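Local coordinates for allantoin racemase (Pseudomonas fluorescens, PDB 5LG5), which catalyses the racemization of allantoin, interconverting its two enantiomers, and probably also racemizes 5-monosubstituted hydantoins, at residues V33-Y38 and M58-A63; L4-N9 and D69-A74; E49-A54 and G77-E82; Q85-V90 and A226-K231. All coordinates share one frame; numbering follows the deposited sequence.

All four contacts lie in or against one parallel sheet ordered 31-35, 2-7, 70-74, 92-94. Contact 2 pairs its inner strands; contact 1, about 8 Å away centre to centre, packs edge strand 31-35 on helix 47-63. Contact 3, centred about 12 Å from the centre of contact 2, joins that helix to the start of helix 81-87. Contact 4, centred about 17 Å from the other centres, joins the far end of helix 81-87 to a late loop. Along the chain contact 1 falls between the segments of contact 2, those of contact 3 alternate with both, and contact 4 comes last, residues 226-231 lying near the modelled end. Contacts 1, 3 and 4 reach the second subunit, so fold and assembly share both helices.

Contact 1: V33-Y38 and M58-A63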
# COMPACT_ATOMS: atom_id res chain seq x y z
N VAL E 33 -1.74 -3.81 39.08
CA VAL E 33 -1.42 -2.55 39.74
C VAL E 33 -1.67 -1.37 38.83
O VAL E 33 -0.97 -1.16 37.85
CB VAL E 33 0.02 -2.53 40.22
CG1 VAL E 33 0.30 -1.21 40.89
CG2 VAL E 33 0.25 -3.70 41.17
N GLY E 34 -2.68 -0.58 39.17
CA GLY E 34 -3.02 0.59 38.38
C GLY E 34 -2.17 1.79 38.76
O GLY E 34 -2.08 2.15 39.93
N LEU E 35 -1.53 2.40 37.76
CA LEU E 35 -0.68 3.56 38.02
C LEU E 35 -1.17 4.80 37.30
O LEU E 35 -1.60 4.74 36.15
CB LEU E 35 0.77 3.27 37.62
CG LEU E 35 1.45 2.09 38.32
CD1 LEU E 35 2.85 1.96 37.79
CD2 LEU E 35 1.44 2.31 39.85
N THR E 36 -1.12 5.93 38.00
CA THR E 36 -1.41 7.23 37.42
C THR E 36 -0.10 7.99 37.30
O THR E 36 0.65 8.06 38.27
CB THR E 36 -2.40 8.03 38.30
OG1 THR E 36 -3.58 7.25 38.52
CG2 THR E 36 -2.77 9.35 37.64
N PRO E 37 0.20 8.54 36.11
CA PRO E 37 1.47 9.27 35.93
C PRO E 37 1.58 10.45 36.89
O PRO E 37 0.55 10.96 37.30
CB PRO E 37 1.39 9.78 34.49
CG PRO E 37 0.44 8.83 33.80
CD PRO E 37 -0.58 8.48 34.86
N TYR E 38 2.80 10.89 37.21
CA TYR E 38 2.99 11.98 38.16
C TYR E 38 2.69 13.33 37.52
O TYR E 38 2.52 14.33 38.22
CB TYR E 38 4.42 11.99 38.69
CG TYR E 38 4.80 10.79 39.52
CD1 TYR E 38 6.07 10.24 39.42
CD2 TYR E 38 3.90 10.22 40.41
CE1 TYR E 38 6.43 9.15 40.17
CE2 TYR E 38 4.26 9.11 41.17
CZ TYR E 38 5.53 8.59 41.04
OH TYR E 38 5.91 7.49 41.78
N MET E 58 6.29 6.72 30.83
CA MET E 58 7.64 6.18 30.95
C MET E 58 8.25 6.52 32.31
O MET E 58 8.79 5.67 33.01
CB MET E 58 8.53 6.70 29.82
CG MET E 58 8.31 6.01 28.48
SD MET E 58 9.43 6.63 27.20
CE MET E 58 8.25 7.58 26.25
N ASP E 59 8.11 7.79 32.68
CA ASP E 59 8.54 8.28 33.99
C ASP E 59 7.90 7.48 35.14
O ASP E 59 8.58 7.01 36.06
CB ASP E 59 8.19 9.77 34.09
CG ASP E 59 8.56 10.37 35.45
OD1 ASP E 59 7.65 10.77 36.22
OD2 ASP E 59 9.77 10.47 35.72
N ARG E 60 6.59 7.31 35.07
CA ARG E 60 5.82 6.65 36.13
C ARG E 60 6.23 5.19 36.30
O ARG E 60 6.31 4.68 37.42
CB ARG E 60 4.32 6.73 35.82
CG ARG E 60 3.40 6.35 36.98
CD ARG E 60 3.73 7.11 38.26
NE ARG E 60 3.24 6.45 39.47
CZ ARG E 60 3.88 5.49 40.14
NH1 ARG E 60 5.04 5.01 39.70
NH2 ARG E 60 3.34 4.99 41.24
N VAL E 61 6.45 4.52 35.18
CA VAL E 61 6.83 3.12 35.20
C VAL E 61 8.25 2.94 35.74
O VAL E 61 8.52 2.02 36.52
CB VAL E 61 6.66 2.50 33.80
CG1 VAL E 61 7.27 1.10 33.74
CG2 VAL E 61 5.16 2.50 33.41
N MET E 62 9.15 3.81 35.31
CA MET E 62 10.54 3.78 35.79
C MET E 62 10.62 4.09 37.28
O MET E 62 11.49 3.58 37.98
CB MET E 62 11.41 4.75 34.99
CG MET E 62 11.65 4.33 33.53
SD MET E 62 12.25 2.64 33.32
CE MET E 62 10.74 1.85 32.88
N ALA E 63 9.74 4.96 37.75
CA ALA E 63 9.65 5.27 39.18
C ALA E 63 9.09 4.14 40.04
O ALA E 63 9.23 4.17 41.26
CB ALA E 63 8.84 6.54 39.40
O HOH W 1 4.90 10.42 35.65
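The Y38 ring and the R60 guanidinium lie in layers, their planes 15° apart. Over one ring face sits R60 CD, 3.6 Å from the Y38 centroid and 12° off the ring normal, a CH-pi contact, while A63 CB meets the ring edge at Y38 CE1. The guanidinium carries Y38 OH over one face, 3.3 Å from R60 CZ. L35 covers the opposite face, its CD2 3.6 Å from R60 NH2, and T36 O lies at the edge. This packs the first strand of a beta-alpha-beta crossover on its helix: strand 31-35 leads through helix 47-63 to strand 70-74, with strand 2-7 between the two parallel strands.

R60 has the most surface buried here. Its CG is anti to the backbone N, and the bend at chi2 (52°) brings CD back over the tyrosine; the two side chains cross at about a right angle. The contact is CH-pi and van der Waals: Y38 OH and R60 NH1 are near, but badly angled for bonding. Further along, P37 CA rests on R60 CG at 3.7 Å. Polar linkage runs through a water that accepts from Y38 N at 2.7 Å and donates to D59 OD1 at 2.8 Å.

Contact 2: L4-N9 and D69-A74; sequences LVVNVN and DAVIQA
V71 forks toward two residues of the neighbouring strand: its CG2 meets L4 CD2 at 3.9 Å, and its CG1 faces V6 CG2 at 4.2 Å. The three side chains share a sheet face, where the valine fits obliquely into the hollow between L4 and V6. On the other face V5 is flanked in the same way. I72 CD1 touches V5 CG2 at 4.0 Å, the two side chains lying side by side and pointing alike, and the small A74 CB lies against V5 CG1. A74 also fills the dip over the V6 peptide, its CB 3.4 Å from V6 O.

Beneath this relief is a parallel strand pair, 2-7 with 70-74, the short axes 23° apart. L4 N donates to A70 O and V6 N to I72 O, while L4 O receives I72 N and V6 O receives A74 N; V6 N to I72 O is 2.8 Å long and nearly straight, 173° at the hydrogen. Past the paired region the V8 side chain crosses that of Q73 at about a right angle, V8 CG1 touching Q73 CG at 3.8 Å. N7 turns the chain after the strand in an Asx turn, its OD1 accepting N9 N at 3.1 Å with the donor well above the carbonyl plane, while N7 ND2 hydrogen-bonds T15 OG1. A water donates to both N7 OD1 and A74 O.

The pair forms the middle of the sheet: strand 31-35 bonds to the other edge of strand 2-7, helix 47-63 covers V6, V8 and Q73, and helices 12-25 and 201-214 cover V5, I72 and A74.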
# COMPACT_ATOMS: atom_id res chain seq x y z
N LEU E 4 1.52 -3.96 35.59
CA LEU E 4 1.20 -2.55 35.74
C LEU E 4 0.26 -2.16 34.61
O LEU E 4 0.48 -2.52 33.46
CB LEU E 4 2.43 -1.64 35.70
CG LEU E 4 3.44 -1.54 36.86
CD1 LEU E 4 3.38 -2.72 37.81
CD2 LEU E 4 4.86 -1.31 36.36
N VAL E 5 -0.82 -1.48 34.98
CA VAL E 5 -1.76 -0.95 34.04
C VAL E 5 -1.73 0.56 34.21
O VAL E 5 -2.21 1.08 35.21
CB VAL E 5 -3.15 -1.53 34.29
CG1 VAL E 5 -4.14 -1.04 33.25
CG2 VAL E 5 -3.06 -3.05 34.26
N VAL E 6 -1.13 1.26 33.25
CA VAL E 6 -0.83 2.67 33.43
C VAL E 6 -1.77 3.56 32.63
O VAL E 6 -1.87 3.45 31.41
CB VAL E 6 0.63 2.98 33.05
CG1 VAL E 6 1.00 4.38 33.49
CG2 VAL E 6 1.55 1.97 33.70
N ASN E 7 -2.49 4.41 33.35
CA ASN E 7 -3.34 5.39 32.72
C ASN E 7 -2.43 6.36 31.97
O ASN E 7 -1.30 6.61 32.40
CB ASN E 7 -4.12 6.12 33.82
CG ASN E 7 -5.23 7.01 33.29
OD1 ASN E 7 -5.43 7.15 32.08
ND2 ASN E 7 -5.95 7.63 34.22
N VAL E 8 -2.89 6.89 30.84
CA VAL E 8 -2.04 7.83 30.11
C VAL E 8 -2.31 9.23 30.63
O VAL E 8 -1.47 10.14 30.47
CB VAL E 8 -2.27 7.79 28.59
CG1 VAL E 8 -1.66 6.51 27.98
CG2 VAL E 8 -3.76 7.89 28.27
N ASN E 9 -3.46 9.40 31.27
CA ASN E 9 -3.80 10.70 31.83
C ASN E 9 -3.65 10.73 33.35
O ASN E 9 -3.34 9.71 33.97
CB ASN E 9 -5.20 11.19 31.38
CG ASN E 9 -6.34 10.39 31.98
OD1 ASN E 9 -6.48 10.30 33.21
ND2 ASN E 9 -7.23 9.86 31.11
N ASP E 69 5.93 -8.00 35.86
CA ASP E 69 6.21 -8.96 34.80
C ASP E 69 5.78 -8.49 33.43
O ASP E 69 6.17 -9.09 32.44
CB ASP E 69 5.54 -10.30 35.11
CG ASP E 69 5.93 -10.83 36.47
OD1 ASP E 69 6.98 -11.48 36.57
OD2 ASP E 69 5.18 -10.54 37.44
N ALA E 70 4.97 -7.44 33.39
CA ALA E 70 4.46 -6.90 32.16
C ALA E 70 3.90 -5.53 32.45
O ALA E 70 3.64 -5.19 33.62
CB ALA E 70 3.38 -7.81 31.57
N VAL E 71 3.73 -4.73 31.40
CA VAL E 71 3.16 -3.41 31.54
C VAL E 71 2.12 -3.18 30.47
O VAL E 71 2.34 -3.51 29.29
CB VAL E 71 4.24 -2.29 31.45
CG1 VAL E 71 3.58 -0.91 31.44
CG2 VAL E 71 5.24 -2.40 32.61
N ILE E 72 0.97 -2.66 30.88
CA ILE E 72 -0.07 -2.28 29.93
C ILE E 72 -0.20 -0.78 29.91
O ILE E 72 -0.37 -0.16 30.96
CB ILE E 72 -1.44 -2.86 30.30
CG1 ILE E 72 -1.46 -4.39 30.18
CG2 ILE E 72 -2.51 -2.27 29.38
CD1 ILE E 72 -2.75 -5.02 30.74
N GLN E 73 -0.11 -0.20 28.72
CA GLN E 73 -0.36 1.22 28.57
C GLN E 73 -1.82 1.43 28.20
O GLN E 73 -2.26 1.05 27.11
CB GLN E 73 0.58 1.87 27.56
CG GLN E 73 0.26 3.34 27.33
CD GLN E 73 1.41 4.11 26.72
OE1 GLN E 73 2.57 3.94 27.09
NE2 GLN E 73 1.08 4.98 25.78
N ALA E 74 -2.57 2.02 29.13
CA ALA E 74 -4.02 2.08 29.02
C ALA E 74 -4.47 3.42 28.50
O ALA E 74 -5.07 4.22 29.22
CB ALA E 74 -4.67 1.80 30.37
O HOH W 2 -6.85 6.56 30.06

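Contact 3: E49-A54 and G77-E82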
# COMPACT_ATOMS: atom_id res chain seq x y z
N GLU E 49 -0.61 16.64 24.13
CA GLU E 49 -0.96 15.86 25.33
C GLU E 49 -0.48 14.41 25.20
O GLU E 49 -0.05 13.81 26.18
CB GLU E 49 -2.47 15.95 25.60
CG GLU E 49 -2.94 17.37 25.92
CD GLU E 49 -4.44 17.56 25.84
OE1 GLU E 49 -5.16 16.57 25.57
OE2 GLU E 49 -4.91 18.70 26.04
N SER E 50 -0.53 13.86 23.98
CA SER E 50 -0.09 12.48 23.75
C SER E 50 1.41 12.34 23.97
O SER E 50 1.87 11.39 24.63
CB SER E 50 -0.48 12.00 22.35
OG SER E 50 0.06 10.71 22.12
N TYR E 51 2.18 13.27 23.42
CA TYR E 51 3.63 13.28 23.62
C TYR E 51 3.96 13.49 25.09
O TYR E 51 4.90 12.89 25.63
CB TYR E 51 4.28 14.36 22.76
CG TYR E 51 4.53 13.92 21.33
CD1 TYR E 51 5.26 12.77 21.06
CD2 TYR E 51 4.02 14.65 20.26
CE1 TYR E 51 5.50 12.36 19.75
CE2 TYR E 51 4.25 14.25 18.94
CZ TYR E 51 4.99 13.10 18.70
OH TYR E 51 5.22 12.70 17.40
N LEU E 52 3.19 14.36 25.72
CA LEU E 52 3.33 14.58 27.15
C LEU E 52 3.03 13.30 27.91
O LEU E 52 3.75 12.92 28.82
CB LEU E 52 2.39 15.70 27.59
CG LEU E 52 2.44 16.06 29.08
CD1 LEU E 52 3.87 16.33 29.50
CD2 LEU E 52 1.53 17.27 29.32
N ALA E 53 1.95 12.63 27.53
CA ALA E 53 1.63 11.38 28.20
C ALA E 53 2.72 10.32 27.99
O ALA E 53 3.03 9.56 28.91
CB ALA E 53 0.27 10.88 27.73
N ALA E 54 3.32 10.28 26.80
CA ALA E 54 4.37 9.28 26.54
C ALA E 54 5.47 9.32 27.58
O ALA E 54 5.82 8.30 28.16
CB ALA E 54 4.98 9.49 25.14
N GLY E 77 -4.49 5.28 21.34
CA GLY E 77 -3.94 6.09 20.26
C GLY E 77 -2.86 7.06 20.71
O GLY E 77 -2.57 8.02 20.00
N GLU E 78 -2.31 6.85 21.90
CA GLU E 78 -1.20 7.67 22.38
C GLU E 78 0.18 7.12 22.06
O GLU E 78 0.35 5.94 21.80
CB GLU E 78 -1.28 7.97 23.88
CG GLU E 78 -2.35 8.94 24.25
CD GLU E 78 -3.74 8.36 24.13
OE1 GLU E 78 -3.89 7.16 24.44
OE2 GLU E 78 -4.67 9.11 23.72
N HIS E 79 1.15 8.02 22.11
CA HIS E 79 2.53 7.66 21.89
C HIS E 79 3.10 7.06 23.15
O HIS E 79 2.50 7.14 24.23
CB HIS E 79 3.33 8.91 21.54
CG HIS E 79 3.03 9.46 20.17
ND1 HIS E 79 3.36 8.79 19.02
CD2 HIS E 79 2.48 10.64 19.79
CE1 HIS E 79 3.01 9.53 17.97
NE2 HIS E 79 2.47 10.64 18.42
N GLY E 80 4.28 6.46 23.01
CA GLY E 80 5.09 6.08 24.15
C GLY E 80 5.46 4.62 24.29
O GLY E 80 6.49 4.30 24.88
N ARG E 81 4.63 3.73 23.73
CA ARG E 81 4.86 2.30 23.85
C ARG E 81 6.30 1.89 23.51
O ARG E 81 6.93 1.14 24.26
CB ARG E 81 3.89 1.50 22.97
CG ARG E 81 4.39 0.07 22.70
CD ARG E 81 3.50 -0.72 21.79
NE ARG E 81 3.34 -0.12 20.47
CZ ARG E 81 4.26 -0.13 19.50
NH1 ARG E 81 5.44 -0.71 19.68
NH2 ARG E 81 3.98 0.43 18.33
N GLU E 82 6.81 2.41 22.40
CA GLU E 82 8.13 2.04 21.92
C GLU E 82 9.21 2.42 22.92
O GLU E 82 10.20 1.71 23.07
CB GLU E 82 8.45 2.71 20.58
CG GLU E 82 7.46 2.44 19.45
CD GLU E 82 6.44 3.56 19.29
OE1 GLU E 82 6.05 4.18 20.31
OE2 GLU E 82 6.08 3.85 18.13
O HOH W 3 -0.56 10.23 19.39
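H79, S50 and A54 have the most surface buried, and H79 meets both of the others. Its backbone N donates to S50 OG at 2.9 Å (159° at the hydrogen); the serine oxygen is anti to its own backbone N, which sets it toward the loop. A water bonds the same S50 OG at 2.8 Å and donates to G77 O, so the hydroxyl holds the loop at two places, once directly and once through solvent.

The imidazole of H79 lies in an offset stack on the Y51 ring, centroids 4.2 Å apart and planes at 7°. The overlap is rim on rim: H79 CD2 stands over one tyrosine face, 3.5 Å from Y51 CE1, which in turn stands over a face of the imidazole.

A54 packs where the loop turns into a helix. Its CB touches H79 O at 3.5 Å and G80 CA at 3.6 Å. G80 is the N-cap of helix 81-87, and with phi of 122° and no CB, its backbone can approach to 4.1 Å between A54 CA and G80 CA, leaving no room for a side chain on that side.

The contact seats the N-terminal end of helix 81-87 on the first half of helix 47-63. H79 O accepts from Q73 NE2 on strand 70-74, R126 of helix 120-129 touches H79, and Y51 OH is hydrogen-bonded to E82 of the second subunit.

Contact 4: Q85-V90 and A226-K231; sequences QELLNV and ATPRPK
E86 O, in the last turn of helix 81-87, is gripped by two partners: a water donates to it at 3.1 Å, and K221 NZ hydrogen-bonds to it. P228 CD packs beside this E86 O at 3.4 Å. The same water donates to N89 OD1 and accepts from T227 OG1, both at 2.9 Å. It is thus fixed by three groups and joins the helix end, the residue two after the helix and the 226-231 loop; this bridge carries the polar linkage between the two segments.

The rest is van der Waals packing. P228 is the central piece: its CD lies on the E86 carbonyl, while CG is 3.9 Å from E86 OE1 and 4.0 Å from L87 CD2. The leucine and proline side chains cross at about a right angle. A226 O lies 3.7 Å from E86 CG, near the start of the extended glutamate chain. Backbone angles from T227 to P230 stay close to polyproline II values, so this loop passes the helix in an extended form.

The second subunit bears on both segments. E86 OE2 pairs with R118 and the backbone N of N47 of the second subunit, and K231 NZ forms salt bridges to E45 and E49 of that subunit.

The chemistry implies a water-mediated junction at a helix C-terminus. K221 also bonds Q85 O and L88 O, and its positive charge would be expected to offset the partial negative charge gathered on these carbonyls, with the water as a further donor to E86 O.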
# COMPACT_ATOMS: atom_id res chain seq x y z
N GLN E 85 9.23 -0.07 25.65
CA GLN E 85 9.85 -1.29 25.13
C GLN E 85 11.37 -1.25 25.16
O GLN E 85 12.03 -2.28 25.35
CB GLN E 85 9.33 -1.61 23.72
CG GLN E 85 7.89 -2.17 23.71
CD GLN E 85 7.37 -2.40 22.31
OE1 GLN E 85 7.28 -1.47 21.51
NE2 GLN E 85 7.04 -3.66 21.98
N GLU E 86 11.95 -0.07 24.97
CA GLU E 86 13.41 0.08 25.08
C GLU E 86 13.81 0.02 26.53
O GLU E 86 14.78 -0.63 26.89
CB GLU E 86 13.86 1.42 24.52
CG GLU E 86 13.83 1.51 23.02
CD GLU E 86 14.48 2.77 22.53
OE1 GLU E 86 14.87 3.60 23.39
OE2 GLU E 86 14.56 2.94 21.30
N LEU E 87 13.06 0.75 27.36
CA LEU E 87 13.37 0.88 28.77
C LEU E 87 13.23 -0.43 29.53
O LEU E 87 13.99 -0.69 30.46
CB LEU E 87 12.46 1.93 29.40
CG LEU E 87 12.74 3.36 28.92
CD1 LEU E 87 11.65 4.28 29.40
CD2 LEU E 87 14.11 3.82 29.43
N LEU E 88 12.27 -1.26 29.12
CA LEU E 88 11.92 -2.44 29.91
C LEU E 88 12.40 -3.75 29.30
O LEU E 88 12.59 -3.85 28.09
CB LEU E 88 10.40 -2.48 30.08
CG LEU E 88 9.81 -1.29 30.83
CD1 LEU E 88 8.29 -1.32 30.75
CD2 LEU E 88 10.27 -1.40 32.27
N ASN E 89 12.58 -4.77 30.14
CA ASN E 89 12.81 -6.14 29.67
C ASN E 89 11.63 -7.04 30.01
O ASN E 89 11.81 -8.23 30.29
CB ASN E 89 14.10 -6.72 30.26
CG ASN E 89 15.34 -5.99 29.79
OD1 ASN E 89 15.63 -4.88 30.23
ND2 ASN E 89 16.07 -6.62 28.88
N VAL E 90 10.44 -6.46 30.04
CA VAL E 90 9.20 -7.21 30.18
C VAL E 90 8.25 -6.77 29.08
O VAL E 90 8.41 -5.69 28.52
CB VAL E 90 8.57 -6.98 31.56
CG1 VAL E 90 9.52 -7.48 32.65
CG2 VAL E 90 8.20 -5.52 31.76
N ALA E 226 16.32 -2.19 21.68
CA ALA E 226 17.50 -2.42 22.50
C ALA E 226 17.52 -1.43 23.67
O ALA E 226 16.92 -0.35 23.59
CB ALA E 226 18.76 -2.27 21.66
N THR E 227 18.21 -1.80 24.74
CA THR E 227 18.39 -0.91 25.88
C THR E 227 18.92 0.44 25.41
O THR E 227 19.76 0.49 24.51
CB THR E 227 19.41 -1.53 26.86
OG1 THR E 227 18.95 -2.83 27.25
CG2 THR E 227 19.58 -0.66 28.08
N PRO E 228 18.38 1.55 25.96
CA PRO E 228 18.98 2.81 25.50
C PRO E 228 20.47 2.81 25.76
O PRO E 228 20.91 2.24 26.77
CB PRO E 228 18.27 3.87 26.36
CG PRO E 228 16.93 3.24 26.70
CD PRO E 228 17.24 1.77 26.87
N ARG E 229 21.24 3.36 24.83
CA ARG E 229 22.69 3.48 24.97
C ARG E 229 23.01 4.46 26.10
O ARG E 229 22.47 5.57 26.12
CB ARG E 229 23.27 3.97 23.64
CG ARG E 229 22.64 3.26 22.45
CD ARG E 229 23.30 3.53 21.11
NE ARG E 229 24.65 4.09 21.20
CZ ARG E 229 25.73 3.48 20.72
NH1 ARG E 229 25.59 2.29 20.14
NH2 ARG E 229 26.93 4.03 20.83
N PRO E 230 23.88 4.06 27.04
CA PRO E 230 24.22 4.95 28.17
C PRO E 230 24.97 6.20 27.72
O PRO E 230 25.93 6.13 26.97
CB PRO E 230 25.11 4.08 29.06
CG PRO E 230 24.80 2.67 28.65
CD PRO E 230 24.53 2.74 27.17
N LYS E 231 24.50 7.34 28.19
CA LYS E 231 25.04 8.61 27.76
C LYS E 231 24.55 9.68 28.70
O LYS E 231 23.71 9.43 29.57
CB LYS E 231 24.56 8.93 26.33
CG LYS E 231 23.05 9.19 26.25
CD LYS E 231 22.59 9.43 24.82
CE LYS E 231 22.83 8.20 23.96
NZ LYS E 231 22.36 8.43 22.56
O HOH W 4 16.49 -2.54 28.71